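PDB 4LYP: Exo-beta-1,4-mannosidase from Rhizomucor miehei, which probably hydrolyses beta-1,4-linked mannosides from the non-reducing end, releasing single mannose units, and can also transfer sugars by transglycosylation. Local coordinates for residues W293-G298 against G339-A344; Y353-S358 against H415-W420. All coordinates share one frame; numbering follows the deposited sequence.

Contact 1. Residues W293-G298 against G339-A344; sequences WVENWG and GMARDA. With GAI (guanidine), chain C.
Trp293 lays the six-membered part of its indole over the backbone of Gly339: the Gly339 N lies over one ring face, 3.3 Å from Trp293 CZ3. Gly339 has no side chain, and the ring rests directly on the main chain. CG of Trp293 is anti to the carbonyl carbon (chi1 -70°), and although CB heads away from 339-344, the far end of the indole returns to it. Its NE1 is hydrogen-bonded to Glu337.

The apolar part is small: Val294 CG2 and Met340 CE meet at 3.9 Å, the methionine chain bending at chi3 (-77°) to bring the methyl across.

No direct hydrogen bond joins the segments; three waters do the polar work. Gly339 O receives one hydrogen bond from each of two waters, which accept from Val294 N and Glu295 N. The third donates to Glu295 OE1 at 2.8 Å and accepts from Ala341 N at 2.9 Å. The extended Glu295 side chain also brings OE1 to 3.5 Å from Ala341 CB. Its OE2 is salt-bridged to Lys354, and OE1 also hydrogen-bonds Trp420 NE1.

Guanidine sits beside the first segment, its N3 3.3 Å from Asn296 ND2. While 339-344, after the neighbouring parallel strand 333-338, packs against it, the loop after strand 288-292 supplies Trp293 and Asn296 to the guanidine pocket at the C-terminal ends of the TIM-barrel strands, where family 5 glycoside hydrolases have their active site.

Contact 2. Residues Y353-S358 against H415-W420; sequences YKYLPS and HEPHGW
Two loops that follow barrel strands 333-338 and 386-394 meet here near the protein surface, and a type II beta turn from Pro417 to Trp420 gives the second loop its shape. Pro417 CB makes a CH-pi contact over one face of the Tyr355 ring, 3.8 Å from the centroid and 19° off the normal. The opposite face is covered by Lys354 CG from its own segment.

An edge of the same ring is turned to the face of Trp420 in an offset edge-to-face pair: the centroid of the five-membered ring is 5.8 Å from that of Tyr355, with the planes at 77°. Tyr355 CE1 lies 3.7 Å from Trp420 CB. Lys354 runs alongside the indole, every torsion from chi1 to chi4 near 180°, with its CE 3.7 Å from Trp420 NE1; its NZ is salt-bridged to Glu295, and Trp420 NE1 hydrogen-bonds the same carboxylate.

Polar contact between the segments is by water alone. One molecule donates to Lys354 O and Trp420 O, 2.8 Å from each; another donates to Tyr355 O and Gly419 O. Gly419 has a positive phi (85°), and the direction a CB would take is blocked by Tyr355 O, two reasons for glycine at this turn position. The result is a loop-to-loop contact built on an edge-to-face aromatic pair and a CH-pi contact, joining two TIM-barrel loops, with Glu416 of the guanidine pocket in the same segment as Trp420.

How the contacts relate
The centres of contacts 1 and 2 are about 12 Å apart, on the same side of the chain's centre, and they follow in series along the sequence. Both draw on the long loop between strand 333-338 and helix 362-380: its residues 339-344 face the loop after strand 288-292, whereas its later residues, 353-358, face the loop after strand 386-394. Glu295 joins them directly, with OE2 in a salt bridge to Lys354 NZ at 2.8 Å and OE1 probably hydrogen-bonded to Trp420 NE1 at 2.9 Å. Three successive loops are thereby tied together beside one guanidine pocket, which takes Trp293 and Asn296 from contact 1 and Glu416 from contact 2.

Contact 1. Residues W293-G298 against G339-A344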
ATOM      1  N   TRP A 293       3.299   0.037  12.338  1.00  6.28           N
ATOM      2  CA  TRP A 293       3.662   1.467  12.425  1.00  6.81           C
ATOM      3  C   TRP A 293       4.015   1.913  13.802  1.00  6.26           C
ATOM      4  O   TRP A 293       3.209   2.500  14.515  1.00  7.55           O
ATOM      5  CB  TRP A 293       2.549   2.309  11.802  1.00  7.35           C
ATOM      6  CG  TRP A 293       2.483   2.147  10.312  1.00  6.53           C
ATOM      7  CD1 TRP A 293       1.525   1.586   9.533  1.00  7.07           C
ATOM      8  CD2 TRP A 293       3.542   2.578   9.438  1.00  6.29           C
ATOM      9  NE1 TRP A 293       1.926   1.599   8.179  1.00  6.91           N
ATOM     10  CE2 TRP A 293       3.158   2.217   8.147  1.00  6.08           C
ATOM     11  CE3 TRP A 293       4.779   3.231   9.645  1.00  6.69           C
ATOM     12  CZ2 TRP A 293       3.948   2.547   7.041  1.00  6.10           C
ATOM     13  CZ3 TRP A 293       5.573   3.523   8.575  1.00  7.27           C
ATOM     14  CH2 TRP A 293       5.170   3.143   7.281  1.00  6.35           C
ATOM     15  N   VAL A 294       5.274   1.642  14.214  1.00  6.90           N
ATOM     16  CA  VAL A 294       5.635   1.869  15.600  1.00  7.47           C
ATOM     17  C   VAL A 294       5.555   3.352  16.019  1.00  6.38           C
ATOM     18  O   VAL A 294       5.136   3.649  17.150  1.00  7.69           O
ATOM     19  CB  VAL A 294       6.980   1.224  15.968  1.00  7.57           C
ATOM     20  CG1 VAL A 294       6.820  -0.284  16.097  1.00  8.74           C
ATOM     21  CG2 VAL A 294       8.136   1.662  15.051  1.00  8.01           C
ATOM     22  N   GLU A 295       5.971   4.304  15.180  1.00  7.00           N
ATOM     23  CA  GLU A 295       5.899   5.700  15.623  1.00  7.60           C
ATOM     24  C   GLU A 295       4.427   6.138  15.687  1.00  6.97           C
ATOM     25  O   GLU A 295       4.002   6.736  16.678  1.00  7.75           O
ATOM     26  CB  GLU A 295       6.696   6.602  14.672  1.00  7.69           C
ATOM     27  CG  GLU A 295       6.629   8.069  15.054  1.00  7.62           C
ATOM     28  CD  GLU A 295       7.456   9.008  14.221  1.00  7.45           C
ATOM     29  OE1 GLU A 295       8.255   8.534  13.370  1.00  7.85           O
ATOM     30  OE2 GLU A 295       7.302  10.204  14.399  1.00  9.34           O
ATOM     31  N   ASN A 296       3.622   5.801  14.663  1.00  7.22           N
ATOM     32  CA  ASN A 296       2.252   6.256  14.634  1.00  7.53           C
ATOM     33  C   ASN A 296       1.492   5.745  15.826  1.00  7.77           C
ATOM     34  O   ASN A 296       0.591   6.427  16.330  1.00  9.52           O
ATOM     35  CB  ASN A 296       1.541   5.688  13.384  1.00  8.06           C
ATOM     36  CG  ASN A 296       2.247   6.035  12.070  1.00  7.85           C
ATOM     37  OD1 ASN A 296       3.443   5.808  11.953  1.00  8.64           O
ATOM     38  ND2 ASN A 296       1.508   6.520  11.113  1.00 11.53           N
ATOM     39  N   TRP A 297       1.843   4.542  16.334  1.00  8.11           N
ATOM     40  CA  TRP A 297       1.134   3.907  17.425  1.00  8.53           C
ATOM     41  C   TRP A 297       1.721   4.227  18.763  1.00  9.45           C
ATOM     42  O   TRP A 297       1.224   3.702  19.779  1.00 11.39           O
ATOM     43  CB  TRP A 297       1.083   2.391  17.202  1.00  8.96           C
ATOM     44  CG  TRP A 297       0.425   1.991  15.935  1.00  8.10           C
ATOM     45  CD1 TRP A 297      -0.258   2.786  15.060  1.00  9.63           C
ATOM     46  CD2 TRP A 297       0.525   0.666  15.318  1.00  8.40           C
ATOM     47  NE1 TRP A 297      -0.623   1.994  13.929  1.00  9.20           N
ATOM     48  CE2 TRP A 297      -0.176   0.732  14.073  1.00  9.20           C
ATOM     49  CE3 TRP A 297       1.118  -0.550  15.710  1.00 10.13           C
ATOM     50  CZ2 TRP A 297      -0.256  -0.396  13.206  1.00  9.55           C
ATOM     51  CZ3 TRP A 297       0.974  -1.662  14.927  1.00 10.61           C
ATOM     52  CH2 TRP A 297       0.267  -1.581  13.692  1.00 10.76           C
ATOM     53  N   GLY A 298       2.733   5.114  18.822  1.00  8.44           N
ATOM     54  CA  GLY A 298       3.254   5.522  20.146  1.00  8.70           C
ATOM     55  C   GLY A 298       4.247   4.569  20.770  1.00  9.33           C
ATOM     56  O   GLY A 298       4.623   4.746  21.908  1.00 11.46           O
ATOM     57  N   GLY A 339       7.494   0.842   8.341  1.00  6.44           N
ATOM     58  CA  GLY A 339       8.519   1.860   8.055  1.00  7.56           C
ATOM     59  C   GLY A 339       8.946   2.519   9.353  1.00  6.72           C
ATOM     60  O   GLY A 339       8.445   2.278  10.440  1.00  6.83           O
ATOM     61  N   MET A 340       9.981   3.377   9.208  1.00  6.64           N
ATOM     62  CA  MET A 340      10.572   4.101  10.345  1.00  6.62           C
ATOM     63  C   MET A 340      11.189   5.392   9.798  1.00  6.67           C
ATOM     64  O   MET A 340      11.667   5.435   8.666  1.00  7.38           O
ATOM     65  CB  MET A 340      11.585   3.214  11.069  1.00  6.84           C
ATOM     66  CG  MET A 340      12.267   3.885  12.218  1.00  6.75           C
ATOM     67  SD  MET A 340      13.223   2.762  13.277  1.00  7.96           S
ATOM     68  CE  MET A 340      11.894   1.998  14.235  1.00  8.73           C
ATOM     69  N   ALA A 341      11.167   6.395  10.684  1.00  6.34           N
ATOM     70  CA  ALA A 341      11.709   7.724  10.409  1.00  6.53           C
ATOM     71  C   ALA A 341      13.241   7.686  10.356  1.00  6.47           C
ATOM     72  O   ALA A 341      13.908   6.725  10.762  1.00  7.17           O
ATOM     73  CB  ALA A 341      11.274   8.660  11.525  1.00  7.43           C
ATOM     74  N   ARG A 342      13.781   8.806   9.875  1.00  6.93           N
ATOM     75  CA  ARG A 342      15.245   9.052   9.905  1.00  6.89           C
ATOM     76  C   ARG A 342      15.650   9.354  11.325  1.00  7.17           C
ATOM     77  O   ARG A 342      14.839   9.409  12.252  1.00  7.62           O
ATOM     78  CB  ARG A 342      15.595  10.159   8.935  1.00  8.31           C
ATOM     79  CG  ARG A 342      14.944  10.006   7.527  1.00  7.70           C
ATOM     80  CD  ARG A 342      15.445  10.985   6.491  1.00  8.32           C
ATOM     81  NE  ARG A 342      16.717  10.586   5.852  1.00  7.97           N
ATOM     82  CZ  ARG A 342      16.776   9.777   4.809  1.00  7.28           C
ATOM     83  NH1 ARG A 342      17.996   9.575   4.237  1.00  9.83           N
ATOM     84  NH2 ARG A 342      15.708   9.141   4.315  1.00  8.46           N
ATOM     85  N   ASP A 343      16.983   9.534  11.512  1.00  7.81           N
ATOM     86  CA  ASP A 343      17.569   9.649  12.861  1.00  8.14           C
ATOM     87  C   ASP A 343      17.363  11.008  13.554  1.00  8.12           C
ATOM     88  O   ASP A 343      18.317  11.743  13.865  1.00  9.35           O
ATOM     89  CB  ASP A 343      19.083   9.378  12.797  1.00  8.50           C
ATOM     90  CG  ASP A 343      19.478   7.921  12.594  1.00  8.40           C
ATOM     91  OD1 ASP A 343      18.645   6.981  12.864  1.00  8.08           O
ATOM     92  OD2 ASP A 343      20.658   7.685  12.275  1.00  8.50           O
ATOM     93  N   ALA A 344      16.093  11.355  13.826  1.00  8.54           N
ATOM     94  CA  ALA A 344      15.709  12.603  14.473  1.00  8.94           C
ATOM     95  C   ALA A 344      16.456  12.805  15.774  1.00  9.01           C
ATOM     96  O   ALA A 344      16.782  13.955  16.158  1.00 10.19           O
ATOM     97  CB  ALA A 344      14.203  12.637  14.733  1.00 10.16           C
TER
HETATM   98  C   GAI C 501      -1.638   5.066   8.913  1.00 13.03           C
HETATM   99  N1  GAI C 501      -1.157   3.923   8.427  1.00 18.66           N
HETATM  100  N2  GAI C 501      -2.915   5.013   9.326  1.00 16.47           N
HETATM  101  N3  GAI C 501      -0.977   6.169   8.923  1.00 16.18           N
HETATM  102  O   HOH W   1       6.943   0.416  11.955  1.00  7.93           O
HETATM  103  O   HOH W   2       7.295   4.183  12.449  1.00  7.40           O
HETATM  104  O   HOH W   3       9.495   6.084  12.980  1.00  7.57           O

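Contact 2. Residues Y353-S358 against H415-W420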
ATOM      1  N   TYR A 353      15.151  18.757  10.878  1.00 11.45           N
ATOM      2  CA  TYR A 353      16.231  17.828  10.686  1.00  9.94           C
ATOM      3  C   TYR A 353      15.720  16.429  10.470  1.00  9.19           C
ATOM      4  O   TYR A 353      16.301  15.656   9.678  1.00  9.42           O
ATOM      5  CB  TYR A 353      17.170  17.935  11.893  1.00 11.50           C
ATOM      6  CG  TYR A 353      18.276  16.918  11.947  1.00  9.65           C
ATOM      7  CD1 TYR A 353      18.052  15.670  12.538  1.00  9.26           C
ATOM      8  CD2 TYR A 353      19.542  17.190  11.400  1.00 10.97           C
ATOM      9  CE1 TYR A 353      19.026  14.741  12.628  1.00  9.66           C
ATOM     10  CE2 TYR A 353      20.540  16.209  11.453  1.00 10.39           C
ATOM     11  CZ  TYR A 353      20.272  15.008  12.056  1.00  9.15           C
ATOM     12  OH  TYR A 353      21.229  14.031  12.104  1.00 10.23           O
ATOM     13  N   LYS A 354      14.605  16.039  11.084  1.00  8.96           N
ATOM     14  CA  LYS A 354      14.021  14.720  10.983  1.00  9.09           C
ATOM     15  C   LYS A 354      13.715  14.354   9.571  1.00  8.62           C
ATOM     16  O   LYS A 354      13.721  13.173   9.202  1.00  9.26           O
ATOM     17  CB  LYS A 354      12.714  14.696  11.837  1.00  9.58           C
ATOM     18  CG  LYS A 354      11.891  13.423  11.715  1.00  9.33           C
ATOM     19  CD  LYS A 354      10.758  13.468  12.724  1.00  9.55           C
ATOM     20  CE  LYS A 354       9.837  12.248  12.615  1.00 10.63           C
ATOM     21  NZ  LYS A 354       8.753  12.407  13.621  1.00 15.27           N
ATOM     22  N   TYR A 355      13.400  15.343   8.703  1.00  8.70           N
ATOM     23  CA  TYR A 355      12.908  15.089   7.356  1.00  8.52           C
ATOM     24  C   TYR A 355      13.950  15.390   6.266  1.00  8.71           C
ATOM     25  O   TYR A 355      13.632  15.230   5.124  1.00  9.61           O
ATOM     26  CB  TYR A 355      11.609  15.907   7.101  1.00  9.19           C
ATOM     27  CG  TYR A 355      10.573  15.598   8.153  1.00  8.62           C
ATOM     28  CD1 TYR A 355       9.917  14.358   8.159  1.00  9.85           C
ATOM     29  CD2 TYR A 355      10.256  16.479   9.126  1.00 10.99           C
ATOM     30  CE1 TYR A 355       8.999  14.050   9.162  1.00  9.31           C
ATOM     31  CE2 TYR A 355       9.340  16.195  10.138  1.00 11.64           C
ATOM     32  CZ  TYR A 355       8.720  14.956  10.179  1.00  9.99           C
ATOM     33  OH  TYR A 355       7.796  14.586  11.117  1.00 12.24           O
ATOM     34  N   LEU A 356      15.157  15.811   6.671  1.00  9.18           N
ATOM     35  CA  LEU A 356      16.154  16.083   5.614  1.00 10.28           C
ATOM     36  C   LEU A 356      16.697  14.774   5.054  1.00  9.57           C
ATOM     37  O   LEU A 356      17.085  13.864   5.795  1.00  9.68           O
ATOM     38  CB  LEU A 356      17.321  16.883   6.210  1.00 11.12           C
ATOM     39  CG  LEU A 356      16.980  18.344   6.636  1.00 12.48           C
ATOM     40  CD1 LEU A 356      18.216  18.937   7.250  1.00 14.66           C
ATOM     41  CD2 LEU A 356      16.543  19.147   5.412  1.00 15.61           C
ATOM     42  N   PRO A 357      16.829  14.703   3.735  1.00  9.52           N
ATOM     43  CA  PRO A 357      17.453  13.483   3.175  1.00 10.50           C
ATOM     44  C   PRO A 357      18.896  13.246   3.595  1.00  9.77           C
ATOM     45  O   PRO A 357      19.349  12.108   3.662  1.00 10.45           O
ATOM     46  CB  PRO A 357      17.386  13.742   1.635  1.00 11.95           C
ATOM     47  CG  PRO A 357      16.177  14.639   1.486  1.00 11.17           C
ATOM     48  CD  PRO A 357      16.202  15.558   2.684  1.00 11.42           C
ATOM     49  N   SER A 358      19.624  14.338   3.963  1.00 10.33           N
ATOM     50  CA  SER A 358      20.991  14.167   4.466  1.00 10.50           C
ATOM     51  C   SER A 358      21.015  13.541   5.843  1.00  9.97           C
ATOM     52  O   SER A 358      22.066  13.065   6.280  1.00 11.78           O
ATOM     53  CB  SER A 358      21.664  15.527   4.491  1.00 11.77           C
ATOM     54  OG  SER A 358      20.954  16.422   5.291  1.00 12.31           O
ATOM     55  N   HIS A 415      -0.755  14.095   3.185  1.00  7.48           N
ATOM     56  CA  HIS A 415      -1.298  14.325   4.517  1.00  8.01           C
ATOM     57  C   HIS A 415      -0.188  14.214   5.597  1.00  7.91           C
ATOM     58  O   HIS A 415      -0.502  14.421   6.786  1.00  9.49           O
ATOM     59  CB  HIS A 415      -2.445  13.394   4.851  1.00  8.74           C
ATOM     60  CG  HIS A 415      -1.991  11.985   5.076  1.00  7.57           C
ATOM     61  ND1 HIS A 415      -1.048  11.382   4.260  1.00  7.73           N
ATOM     62  CD2 HIS A 415      -2.339  11.086   6.064  1.00  9.45           C
ATOM     63  CE1 HIS A 415      -0.833  10.155   4.734  1.00  7.82           C
ATOM     64  NE2 HIS A 415      -1.601   9.955   5.809  1.00  8.53           N
ATOM     65  N   GLU A 416       1.047  13.910   5.187  1.00  7.39           N
ATOM     66  CA  GLU A 416       2.162  13.714   6.095  1.00  8.50           C
ATOM     67  C   GLU A 416       3.315  14.538   5.649  1.00  8.23           C
ATOM     68  O   GLU A 416       3.435  14.912   4.483  1.00  8.49           O
ATOM     69  CB  GLU A 416       2.577  12.211   6.012  1.00  8.68           C
ATOM     70  CG  GLU A 416       1.611  11.351   6.823  1.00  9.48           C
ATOM     71  CD  GLU A 416       1.747   9.865   6.609  1.00  8.22           C
ATOM     72  OE1 GLU A 416       2.487   9.389   5.724  1.00  9.54           O
ATOM     73  OE2 GLU A 416       1.134   9.128   7.423  1.00  9.71           O
ATOM     74  N   PRO A 417       4.304  14.792   6.556  1.00  7.85           N
ATOM     75  CA  PRO A 417       5.475  15.574   6.164  1.00  8.19           C
ATOM     76  C   PRO A 417       6.222  14.906   5.043  1.00  7.69           C
ATOM     77  O   PRO A 417       6.537  13.686   5.080  1.00  8.58           O
ATOM     78  CB  PRO A 417       6.298  15.628   7.462  1.00 10.20           C
ATOM     79  CG  PRO A 417       5.272  15.437   8.551  1.00 12.41           C
ATOM     80  CD  PRO A 417       4.281  14.427   7.972  1.00 10.21           C
ATOM     81  N   HIS A 418       6.662  15.668   4.050  1.00  7.92           N
ATOM     82  CA  HIS A 418       7.485  15.120   3.002  1.00  7.39           C
ATOM     83  C   HIS A 418       8.718  14.540   3.626  1.00  7.65           C
ATOM     84  O   HIS A 418       9.414  15.191   4.401  1.00  8.43           O
ATOM     85  CB  HIS A 418       7.898  16.175   1.961  1.00  8.11           C
ATOM     86  CG  HIS A 418       6.774  16.922   1.368  1.00  7.96           C
ATOM     87  ND1 HIS A 418       5.537  16.403   1.036  1.00  8.97           N
ATOM     88  CD2 HIS A 418       6.752  18.261   0.970  1.00  9.94           C
ATOM     89  CE1 HIS A 418       4.784  17.378   0.476  1.00 10.04           C
ATOM     90  NE2 HIS A 418       5.527  18.509   0.467  1.00 10.62           N
ATOM     91  N   GLY A 419       9.103  13.309   3.226  1.00  7.01           N
ATOM     92  CA  GLY A 419      10.347  12.725   3.673  1.00  6.90           C
ATOM     93  C   GLY A 419      10.297  12.010   4.987  1.00  6.25           C
ATOM     94  O   GLY A 419      11.343  11.543   5.468  1.00  7.92           O
ATOM     95  N   TRP A 420       9.121  11.828   5.600  1.00  7.14           N
ATOM     96  CA  TRP A 420       9.045  11.096   6.859  1.00  6.62           C
ATOM     97  C   TRP A 420       9.609   9.665   6.741  1.00  6.32           C
ATOM     98  O   TRP A 420      10.525   9.300   7.502  1.00  6.73           O
ATOM     99  CB  TRP A 420       7.602  11.086   7.353  1.00  6.44           C
ATOM    100  CG  TRP A 420       7.343  10.550   8.720  1.00  6.62           C
ATOM    101  CD1 TRP A 420       8.281  10.270   9.730  1.00  7.73           C
ATOM    102  CD2 TRP A 420       6.065  10.235   9.275  1.00  6.70           C
ATOM    103  NE1 TRP A 420       7.630   9.825  10.859  1.00  7.09           N
ATOM    104  CE2 TRP A 420       6.281   9.792  10.607  1.00  7.39           C
ATOM    105  CE3 TRP A 420       4.750  10.264   8.788  1.00  8.28           C
ATOM    106  CZ2 TRP A 420       5.225   9.417  11.464  1.00  7.68           C
ATOM    107  CZ3 TRP A 420       3.710   9.868   9.641  1.00  9.15           C
ATOM    108  CH2 TRP A 420       3.937   9.458  10.926  1.00  8.77           C
TER
HETATM  109  O   HOH W   4      11.961  10.963   9.224  1.00  7.50           O
HETATM  110  O   HOH W   5      13.568  12.787   3.993  1.00  9.46           O